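Local coordinates for protein UDP-glucose 4-epimerase (Brucella ovis, PDB 4WOK) that probably interconverts UDP-glucose and UDP-galactose by inverting the configuration at C4 of the sugar, using a bound NAD as the redox cofactor, at residues 54-59 with 73-78; 203-208 with 321-326; 271-276 with 282-287. The protein carries 2 engineered substitutions. One frame throughout, in Å; residues are numbered along the deposited sequence.

In the fold
Contact 1 lies at the surface, at the outer edge of the seven-stranded Rossmann sheet, whereas contacts 2 and 3 sit together on the far part of the chain, their centres about 9 Å apart and those of contacts 1 and 3 about 42 Å. Contact 2 is fully buried and joins helices 200-209 and 319-326 through one methionine. Contact 3, partly buried, sets helix 269-280 against the segment entering strand 286-289 and is nested inside the chain loop that contact 2 closes; Ser275 packs on Ile323 between them. A hydroxyl-to-carboxylate hydrogen bond marks the exposed contact 1, apolar packing contact 2, and valine packing with a bridging water contact 3.

Contact 1 (54-59 with 73-78); sequences WGDFVE and EKYAPV. Engineered in segment 73-78: Ala76 (natural residue Val).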
loop_
_atom_site.group_PDB
_atom_site.type_symbol
_atom_site.label_atom_id
_atom_site.label_comp_id
_atom_site.label_asym_id
_atom_site.label_seq_id
_atom_site.Cartn_x
_atom_site.Cartn_y
_atom_site.Cartn_z
ATOM N N TRP A 54 12.141 -10.784 10.588
ATOM C CA TRP A 54 13.435 -10.488 9.950
ATOM C C TRP A 54 14.315 -9.507 10.706
ATOM O O TRP A 54 15.337 -9.068 10.186
ATOM C CB TRP A 54 13.199 -9.979 8.525
ATOM C CG TRP A 54 12.665 -11.073 7.665
ATOM C CD1 TRP A 54 13.386 -12.000 6.978
ATOM C CD2 TRP A 54 11.290 -11.399 7.464
ATOM N NE1 TRP A 54 12.543 -12.875 6.340
ATOM C CE2 TRP A 54 11.243 -12.518 6.615
ATOM C CE3 TRP A 54 10.089 -10.831 7.895
ATOM C CZ2 TRP A 54 10.042 -13.098 6.195
ATOM C CZ3 TRP A 54 8.893 -11.409 7.477
ATOM C CH2 TRP A 54 8.882 -12.524 6.638
ATOM N N GLY A 55 13.927 -9.186 11.932
ATOM C CA GLY A 55 14.722 -8.323 12.786
ATOM C C GLY A 55 13.979 -7.953 14.067
ATOM O O GLY A 55 13.010 -8.608 14.451
ATOM N N ASP A 56 14.431 -6.898 14.734
ATOM C CA ASP A 56 13.874 -6.515 16.027
ATOM C C ASP A 56 12.445 -6.025 15.901
ATOM O O ASP A 56 12.012 -5.597 14.835
ATOM C CB ASP A 56 14.720 -5.431 16.680
ATOM C CG ASP A 56 16.018 -5.975 17.262
ATOM O OD1 ASP A 56 16.320 -7.155 17.028
ATOM O OD2 ASP A 56 16.723 -5.216 17.956
ATOM N N PHE A 57 11.722 -6.110 17.010
ATOM C CA PHE A 57 10.340 -5.642 17.090
ATOM C C PHE A 57 10.184 -4.698 18.261
ATOM O O PHE A 57 10.590 -5.003 19.375
ATOM C CB PHE A 57 9.374 -6.813 17.227
ATOM C CG PHE A 57 7.936 -6.386 17.486
ATOM C CD1 PHE A 57 7.284 -5.540 16.603
ATOM C CD2 PHE A 57 7.255 -6.828 18.610
ATOM C CE1 PHE A 57 5.942 -5.144 16.831
ATOM C CE2 PHE A 57 5.933 -6.441 18.847
ATOM C CZ PHE A 57 5.283 -5.593 17.960
ATOM N N VAL A 58 9.626 -3.527 17.995
ATOM C CA VAL A 58 9.272 -2.604 19.047
ATOM C C VAL A 58 7.778 -2.408 18.951
ATOM O O VAL A 58 7.309 -1.865 17.958
ATOM C CB VAL A 58 9.982 -1.263 18.898
ATOM C CG1 VAL A 58 9.540 -0.292 19.997
ATOM C CG2 VAL A 58 11.513 -1.450 18.929
ATOM N N GLU A 59 7.026 -2.868 19.946
ATOM C CA GLU A 59 5.591 -2.573 19.966
ATOM C C GLU A 59 5.411 -1.138 20.419
ATOM O O GLU A 59 5.950 -0.729 21.447
ATOM C CB GLU A 59 4.820 -3.513 20.899
ATOM C CG GLU A 59 3.286 -3.443 20.731
ATOM C CD GLU A 59 2.618 -2.206 21.366
ATOM O OE1 GLU A 59 2.912 -1.904 22.538
ATOM O OE2 GLU A 59 1.758 -1.557 20.708
ATOM N N GLU A 73 16.564 6.878 18.464
ATOM C CA GLU A 73 17.863 7.111 19.109
ATOM C C GLU A 73 18.619 5.798 19.311
ATOM O O GLU A 73 19.838 5.720 19.091
ATOM C CB GLU A 73 17.670 7.853 20.441
ATOM C CG GLU A 73 17.124 9.259 20.209
ATOM C CD GLU A 73 16.984 10.099 21.477
ATOM O OE1 GLU A 73 17.058 9.554 22.601
ATOM O OE2 GLU A 73 16.807 11.327 21.329
ATOM N N LYS A 74 17.906 4.755 19.712
ATOM C CA LYS A 74 18.548 3.458 19.905
ATOM C C LYS A 74 19.081 2.877 18.591
ATOM O O LYS A 74 20.201 2.366 18.541
ATOM C CB LYS A 74 17.575 2.473 20.552
ATOM C CG LYS A 74 18.138 1.066 20.672
ATOM C CD LYS A 74 17.166 0.129 21.378
ATOM C CE LYS A 74 17.771 -1.266 21.527
ATOM N NZ LYS A 74 16.892 -2.179 22.310
ATOM N N TYR A 75 18.283 2.952 17.526
ATOM C CA TYR A 75 18.622 2.236 16.298
ATOM C C TYR A 75 19.312 3.099 15.235
ATOM O O TYR A 75 19.884 2.555 14.287
ATOM C CB TYR A 75 17.369 1.587 15.701
ATOM C CG TYR A 75 16.885 0.398 16.499
ATOM C CD1 TYR A 75 17.474 -0.843 16.345
ATOM C CD2 TYR A 75 15.853 0.527 17.433
ATOM C CE1 TYR A 75 17.052 -1.931 17.079
ATOM C CE2 TYR A 75 15.425 -0.558 18.176
ATOM C CZ TYR A 75 16.028 -1.786 17.985
ATOM O OH TYR A 75 15.631 -2.876 18.714
ATOM N N ALA A 76 19.279 4.425 15.397
ATOM C CA ALA A 76 19.888 5.341 14.425
ATOM C C ALA A 76 19.628 4.903 12.983
ATOM O O ALA A 76 20.575 4.682 12.215
ATOM C CB ALA A 76 21.420 5.458 14.675
ATOM N N PRO A 77 18.351 4.757 12.610
ATOM C CA PRO A 77 18.062 4.166 11.302
ATOM C C PRO A 77 18.521 5.039 10.148
ATOM O O PRO A 77 18.443 6.266 10.247
ATOM C CB PRO A 77 16.540 4.033 11.302
ATOM C CG PRO A 77 16.061 5.038 12.276
ATOM C CD PRO A 77 17.128 5.186 13.314
ATOM N N VAL A 78 18.991 4.416 9.069
ATOM C CA VAL A 78 19.433 5.164 7.899
ATOM C C VAL A 78 18.242 5.665 7.085
ATOM O O VAL A 78 18.388 6.536 6.229
ATOM C CB VAL A 78 20.339 4.316 6.988
ATOM C CG1 VAL A 78 21.501 3.755 7.783
ATOM C CG2 VAL A 78 19.528 3.195 6.341
#
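Tyr75 and Asp56 meet across a wide backbone gap, their CA atoms 10.0 Å apart, so that side chains alone join the last turn of helix 65-75 to strand 57-59 and the residue just ahead of it. The tyrosine spans most of this distance. With CG anti to its carbonyl carbon (chi1 -72°), its ring points at the strand and delivers the hydroxyl to the carboxylate: Tyr75 OH donates to Asp56 OD2 over 2.7 Å. The acceptor uses its anti lone pair, the one turned away from the other carboxylate oxygen. OD2 lies in the plane of the ring at its edge, where it also comes within 3.4 Å of Tyr75 CE1, while the carboxylate as a whole stands nearly upright to the ring, the two planes 79° apart. On the other side of the hydroxyl, Val58 CG2 comes within 4.1 Å of Tyr75 CE2, the two side chains approaching from opposite directions and the methyl oblique to the ring. One face of the ring is lined by its own neighbour, Lys74, whose CG lies 3.9 Å above the plane toward the rim.

Strand 57-59 is an outermost strand of the parallel sheet, and Asp56 and Val58 both pair through their backbones with strand 37-42; Tyr75 packs on Val39 of that same strand. The contact lies where the helix of a Rossmann-type beta-alpha-beta unit (57-59, 65-75, 79-82) packs beside the edge strand.

Because OD2 accepts a hydrogen bond from the phenol and Lys74 NZ stands 5.3 Å from it, the negative charge of Asp56 is probably stabilised in place, although the lysine is too distant for an ion pair. The bond probably helps set where the phenol ends, with the valine methyl packing beside the ring.

Contact 2 (203-208 with 321-326); sequences RAMMAA and TIIRTA
Met205 reaches across from helix 200-209 and lays the end of its side chain over Ile323 and Ala326 of helix 319-326. Beyond CG the chain is fully extended (chi2 177°, chi3 173°), which carries the sulfur and the terminal methyl to the opposite helix although the nearest CA atoms, those of Met205 and Ala326, are 8.5 Å apart. SD rests against Ala326 CB at 3.8 Å. The methyl goes farther, entering the angle between the two branches of Ile323: Met205 CE lies 3.6 Å from CD1 of Ile323 and 3.7 Å from its CG2. It also passes 3.4 Å from Ile323 O, a van der Waals approach to the helix backbone.

Facing away from Met205, Thr325 donates through OG1 to Thr321 O over 2.8 Å, and the same OG1 bonds with His235 NE2 and Ala184 N outside the segment.

Ile201 packs on Ile323 from the first helix, and Leu332 of the C-terminal tail packs on Met205. This is helix-helix packing in the apolar core of the smaller, C-terminal domain, as in epimerases of the extended short-chain dehydrogenase family.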
loop_
_atom_site.group_PDB
_atom_site.type_symbol
_atom_site.label_atom_id
_atom_site.label_comp_id
_atom_site.label_asym_id
_atom_site.label_seq_id
_atom_site.Cartn_x
_atom_site.Cartn_y
_atom_site.Cartn_z
ATOM N N ARG A 203 -11.430 -10.773 -1.066
ATOM C CA ARG A 203 -12.844 -11.081 -0.907
ATOM C C ARG A 203 -13.306 -12.067 -1.983
ATOM O O ARG A 203 -14.019 -13.035 -1.697
ATOM C CB ARG A 203 -13.677 -9.799 -0.946
ATOM C CG ARG A 203 -13.569 -8.960 0.337
ATOM C CD ARG A 203 -14.421 -7.696 0.271
ATOM N NE ARG A 203 -15.823 -7.984 -0.040
ATOM C CZ ARG A 203 -16.460 -7.531 -1.120
ATOM N NH1 ARG A 203 -15.821 -6.757 -1.993
ATOM N NH2 ARG A 203 -17.738 -7.844 -1.324
ATOM N N ALA A 204 -12.880 -11.844 -3.221
ATOM C CA ALA A 204 -13.294 -12.738 -4.304
ATOM C C ALA A 204 -12.793 -14.162 -4.041
ATOM O O ALA A 204 -13.503 -15.141 -4.285
ATOM C CB ALA A 204 -12.794 -12.225 -5.646
ATOM N N MET A 205 -11.576 -14.276 -3.518
ATOM C CA MET A 205 -10.995 -15.587 -3.230
ATOM C C MET A 205 -11.681 -16.266 -2.054
ATOM O O MET A 205 -11.961 -17.473 -2.089
ATOM C CB MET A 205 -9.492 -15.463 -2.953
ATOM C CG MET A 205 -8.702 -15.172 -4.198
ATOM S SD MET A 205 -6.945 -14.932 -3.903
ATOM C CE MET A 205 -6.393 -14.840 -5.608
ATOM N N MET A 206 -11.938 -15.495 -1.010
ATOM C CA MET A 206 -12.658 -16.008 0.142
ATOM C C MET A 206 -14.020 -16.542 -0.287
ATOM O O MET A 206 -14.450 -17.592 0.181
ATOM C CB MET A 206 -12.820 -14.923 1.203
ATOM C CG MET A 206 -11.501 -14.548 1.903
ATOM S SD MET A 206 -11.653 -13.014 2.843
ATOM C CE MET A 206 -12.755 -13.542 4.154
ATOM N N ALA A 207 -14.678 -15.821 -1.188
ATOM C CA ALA A 207 -15.999 -16.231 -1.672
ATOM C C ALA A 207 -15.886 -17.534 -2.477
ATOM O O ALA A 207 -16.659 -18.462 -2.278
ATOM C CB ALA A 207 -16.620 -15.133 -2.505
ATOM N N ALA A 208 -14.900 -17.608 -3.366
ATOM C CA ALA A 208 -14.667 -18.833 -4.136
ATOM C C ALA A 208 -14.352 -19.997 -3.197
ATOM O O ALA A 208 -14.728 -21.133 -3.451
ATOM C CB ALA A 208 -13.541 -18.631 -5.137
ATOM N N THR A 321 0.399 -14.055 -11.624
ATOM C CA THR A 321 1.257 -14.124 -10.438
ATOM C C THR A 321 0.536 -13.606 -9.193
ATOM O O THR A 321 0.630 -14.194 -8.112
ATOM C CB THR A 321 2.555 -13.323 -10.639
ATOM O OG1 THR A 321 3.292 -13.903 -11.723
ATOM C CG2 THR A 321 3.409 -13.358 -9.382
ATOM N N ILE A 322 -0.191 -12.510 -9.352
ATOM C CA ILE A 322 -0.978 -11.964 -8.246
ATOM C C ILE A 322 -1.945 -13.025 -7.736
ATOM O O ILE A 322 -1.995 -13.307 -6.539
ATOM C CB ILE A 322 -1.747 -10.706 -8.678
ATOM C CG1 ILE A 322 -0.772 -9.544 -8.870
ATOM C CG2 ILE A 322 -2.848 -10.377 -7.689
ATOM C CD1 ILE A 322 -1.391 -8.315 -9.500
ATOM N N ILE A 323 -2.682 -13.650 -8.653
ATOM C CA ILE A 323 -3.687 -14.622 -8.236
ATOM C C ILE A 323 -3.055 -15.858 -7.624
ATOM O O ILE A 323 -3.454 -16.308 -6.555
ATOM C CB ILE A 323 -4.576 -15.064 -9.402
ATOM C CG1 ILE A 323 -5.399 -13.880 -9.915
ATOM C CG2 ILE A 323 -5.476 -16.197 -8.948
ATOM C CD1 ILE A 323 -6.165 -13.159 -8.835
ATOM N N ARG A 324 -2.065 -16.406 -8.320
ATOM C CA ARG A 324 -1.394 -17.622 -7.890
ATOM C C ARG A 324 -0.761 -17.496 -6.493
ATOM O O ARG A 324 -0.809 -18.430 -5.688
ATOM C CB ARG A 324 -0.327 -17.995 -8.917
ATOM C CG ARG A 324 0.005 -19.463 -8.979
ATOM C CD ARG A 324 1.080 -19.728 -10.023
ATOM N NE ARG A 324 0.647 -19.347 -11.365
ATOM C CZ ARG A 324 0.076 -20.183 -12.228
ATOM N NH1 ARG A 324 -0.135 -21.451 -11.892
ATOM N NH2 ARG A 324 -0.281 -19.752 -13.429
ATOM N N THR A 325 -0.172 -16.346 -6.190
ATOM C CA THR A 325 0.521 -16.222 -4.910
ATOM C C THR A 325 -0.437 -15.902 -3.767
ATOM O O THR A 325 -0.172 -16.259 -2.625
ATOM C CB THR A 325 1.650 -15.159 -4.965
ATOM O OG1 THR A 325 1.119 -13.888 -5.354
ATOM C CG2 THR A 325 2.688 -15.585 -5.974
ATOM N N ALA A 326 -1.559 -15.258 -4.068
ATOM C CA ALA A 326 -2.526 -14.927 -3.021
ATOM C C ALA A 326 -3.432 -16.108 -2.668
ATOM O O ALA A 326 -3.755 -16.329 -1.503
ATOM C CB ALA A 326 -3.366 -13.733 -3.438
#

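Contact 3 (271-276 with 282-287); sequences EIVQSI and RSVPVA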
loop_
_atom_site.group_PDB
_atom_site.type_symbol
_atom_site.label_atom_id
_atom_site.label_comp_id
_atom_site.label_asym_id
_atom_site.label_seq_id
_atom_site.Cartn_x
_atom_site.Cartn_y
_atom_site.Cartn_z
ATOM N N GLU A 271 -12.129 -10.132 -15.176
ATOM C CA GLU A 271 -10.829 -10.763 -15.402
ATOM C C GLU A 271 -10.350 -11.472 -14.145
ATOM O O GLU A 271 -9.854 -12.597 -14.195
ATOM C CB GLU A 271 -9.780 -9.737 -15.824
ATOM C CG GLU A 271 -10.019 -9.031 -17.148
ATOM C CD GLU A 271 -8.933 -7.999 -17.429
ATOM O OE1 GLU A 271 -7.776 -8.407 -17.662
ATOM O OE2 GLU A 271 -9.222 -6.785 -17.390
ATOM N N ILE A 272 -10.500 -10.793 -13.013
ATOM C CA ILE A 272 -10.069 -11.340 -11.739
ATOM C C ILE A 272 -10.850 -12.600 -11.390
ATOM O O ILE A 272 -10.272 -13.632 -11.068
ATOM C CB ILE A 272 -10.218 -10.293 -10.614
ATOM C CG1 ILE A 272 -9.107 -9.251 -10.744
ATOM C CG2 ILE A 272 -10.168 -10.956 -9.243
ATOM C CD1 ILE A 272 -9.363 -7.991 -9.969
ATOM N N VAL A 273 -12.170 -12.509 -11.465
ATOM C CA VAL A 273 -13.026 -13.648 -11.185
ATOM C C VAL A 273 -12.702 -14.812 -12.128
ATOM O O VAL A 273 -12.557 -15.955 -11.692
ATOM C CB VAL A 273 -14.507 -13.246 -11.298
ATOM C CG1 VAL A 273 -15.390 -14.458 -11.505
ATOM C CG2 VAL A 273 -14.913 -12.463 -10.063
ATOM N N GLN A 274 -12.547 -14.506 -13.409
ATOM C CA GLN A 274 -12.192 -15.527 -14.397
ATOM C C GLN A 274 -10.862 -16.189 -14.070
ATOM O O GLN A 274 -10.737 -17.410 -14.126
ATOM C CB GLN A 274 -12.118 -14.922 -15.794
ATOM C CG GLN A 274 -13.446 -14.507 -16.380
ATOM C CD GLN A 274 -13.273 -13.816 -17.721
ATOM O OE1 GLN A 274 -12.383 -12.977 -17.892
ATOM N NE2 GLN A 274 -14.115 -14.175 -18.684
ATOM N N SER A 275 -9.871 -15.370 -13.724
ATOM C CA SER A 275 -8.537 -15.865 -13.412
ATOM C C SER A 275 -8.564 -16.797 -12.200
ATOM O O SER A 275 -7.927 -17.850 -12.209
ATOM C CB SER A 275 -7.581 -14.693 -13.166
ATOM O OG SER A 275 -6.254 -15.150 -12.968
ATOM N N ILE A 276 -9.305 -16.409 -11.165
ATOM C CA ILE A 276 -9.451 -17.236 -9.969
ATOM C C ILE A 276 -10.059 -18.609 -10.282
ATOM O O ILE A 276 -9.570 -19.642 -9.812
ATOM C CB ILE A 276 -10.326 -16.535 -8.916
ATOM C CG1 ILE A 276 -9.607 -15.303 -8.362
ATOM C CG2 ILE A 276 -10.689 -17.489 -7.789
ATOM C CD1 ILE A 276 -10.473 -14.437 -7.472
ATOM N N ARG A 282 -12.123 -23.189 -8.691
ATOM C CA ARG A 282 -13.318 -22.858 -7.933
ATOM C C ARG A 282 -13.855 -21.514 -8.388
ATOM O O ARG A 282 -13.114 -20.542 -8.470
ATOM C CB ARG A 282 -13.013 -22.866 -6.440
ATOM C CG ARG A 282 -12.463 -24.207 -5.990
ATOM C CD ARG A 282 -12.395 -24.324 -4.487
ATOM N NE ARG A 282 -13.725 -24.346 -3.885
ATOM C CZ ARG A 282 -13.950 -24.578 -2.596
ATOM N NH1 ARG A 282 -12.928 -24.815 -1.781
ATOM N NH2 ARG A 282 -15.190 -24.573 -2.122
ATOM N N SER A 283 -15.141 -21.464 -8.711
ATOM C CA SER A 283 -15.739 -20.232 -9.210
ATOM C C SER A 283 -16.078 -19.273 -8.074
ATOM O O SER A 283 -16.365 -19.697 -6.953
ATOM C CB SER A 283 -16.999 -20.527 -10.016
ATOM O OG SER A 283 -18.025 -21.005 -9.170
ATOM N N VAL A 284 -16.048 -17.982 -8.381
ATOM C CA VAL A 284 -16.445 -16.949 -7.427
ATOM C C VAL A 284 -17.955 -16.743 -7.495
ATOM O O VAL A 284 -18.482 -16.461 -8.563
ATOM C CB VAL A 284 -15.737 -15.617 -7.714
ATOM C CG1 VAL A 284 -16.134 -14.567 -6.677
ATOM C CG2 VAL A 284 -14.230 -15.812 -7.744
ATOM N N PRO A 285 -18.660 -16.895 -6.362
ATOM C CA PRO A 285 -20.125 -16.762 -6.403
ATOM C C PRO A 285 -20.586 -15.301 -6.471
ATOM O O PRO A 285 -21.046 -14.742 -5.479
ATOM C CB PRO A 285 -20.571 -17.427 -5.100
ATOM C CG PRO A 285 -19.399 -17.219 -4.166
ATOM C CD PRO A 285 -18.185 -17.379 -5.055
ATOM N N VAL A 286 -20.473 -14.708 -7.655
ATOM C CA VAL A 286 -20.782 -13.303 -7.868
ATOM C C VAL A 286 -22.269 -12.997 -7.760
ATOM O O VAL A 286 -23.106 -13.710 -8.302
ATOM C CB VAL A 286 -20.284 -12.831 -9.244
ATOM C CG1 VAL A 286 -20.731 -11.402 -9.521
ATOM C CG2 VAL A 286 -18.773 -12.928 -9.307
ATOM N N ALA A 287 -22.582 -11.934 -7.031
ATOM C CA ALA A 287 -23.922 -11.376 -7.031
ATOM C C ALA A 287 -23.843 -10.009 -7.680
ATOM O O ALA A 287 -23.361 -9.053 -7.074
ATOM C CB ALA A 287 -24.471 -11.280 -5.621
HETATM O O HOH W 1 -14.788 -17.602 -10.786
#
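Val284 faces helix 269-280 and packs against two of its residues, Val273 and Ile276, one turn apart. Val273 presents both methyls to it: CG1 and CG2 each lie 4.0 Å from Val284 CB. The same Val273 CG2 also meets Val286 CG2 at 4.0 Å, so this one branch bridges two valines of segment 282-287. With CG1 anti to the backbone N (chi1 -178°), Val284 CG2 is left anti to the carbonyl carbon and turns mainly to Ile276, settling 3.9 Å from CG2 of the isoleucine and 4.0 Å from its CD1.

Beside this apolar layer a water links the two backbones. It donates to Val273 O over 2.9 Å and accepts from Val284 N over 2.7 Å.

Helix 269-280 turns back here into strand 286-289, which runs parallel to strand 215-218 in a small two-stranded sheet of the C-terminal part of the chain; the helix packs against the strand that follows it and the residues leading into that strand. Pro285 is the centre of an inverse gamma turn, closed by a weak bond from Val286 N to Val284 O. On either side of the proline, which points away, Val284 and Val286 direct their CB atoms at the helix.

Farther out, Leu215 packs on Val284, and Ala204 and Met205 of helix 200-209 cover Ile276. Thr280 OG1 bonds to both Ile276 O and Arg282 N, tying the last turns of the helix to the start of the returning segment.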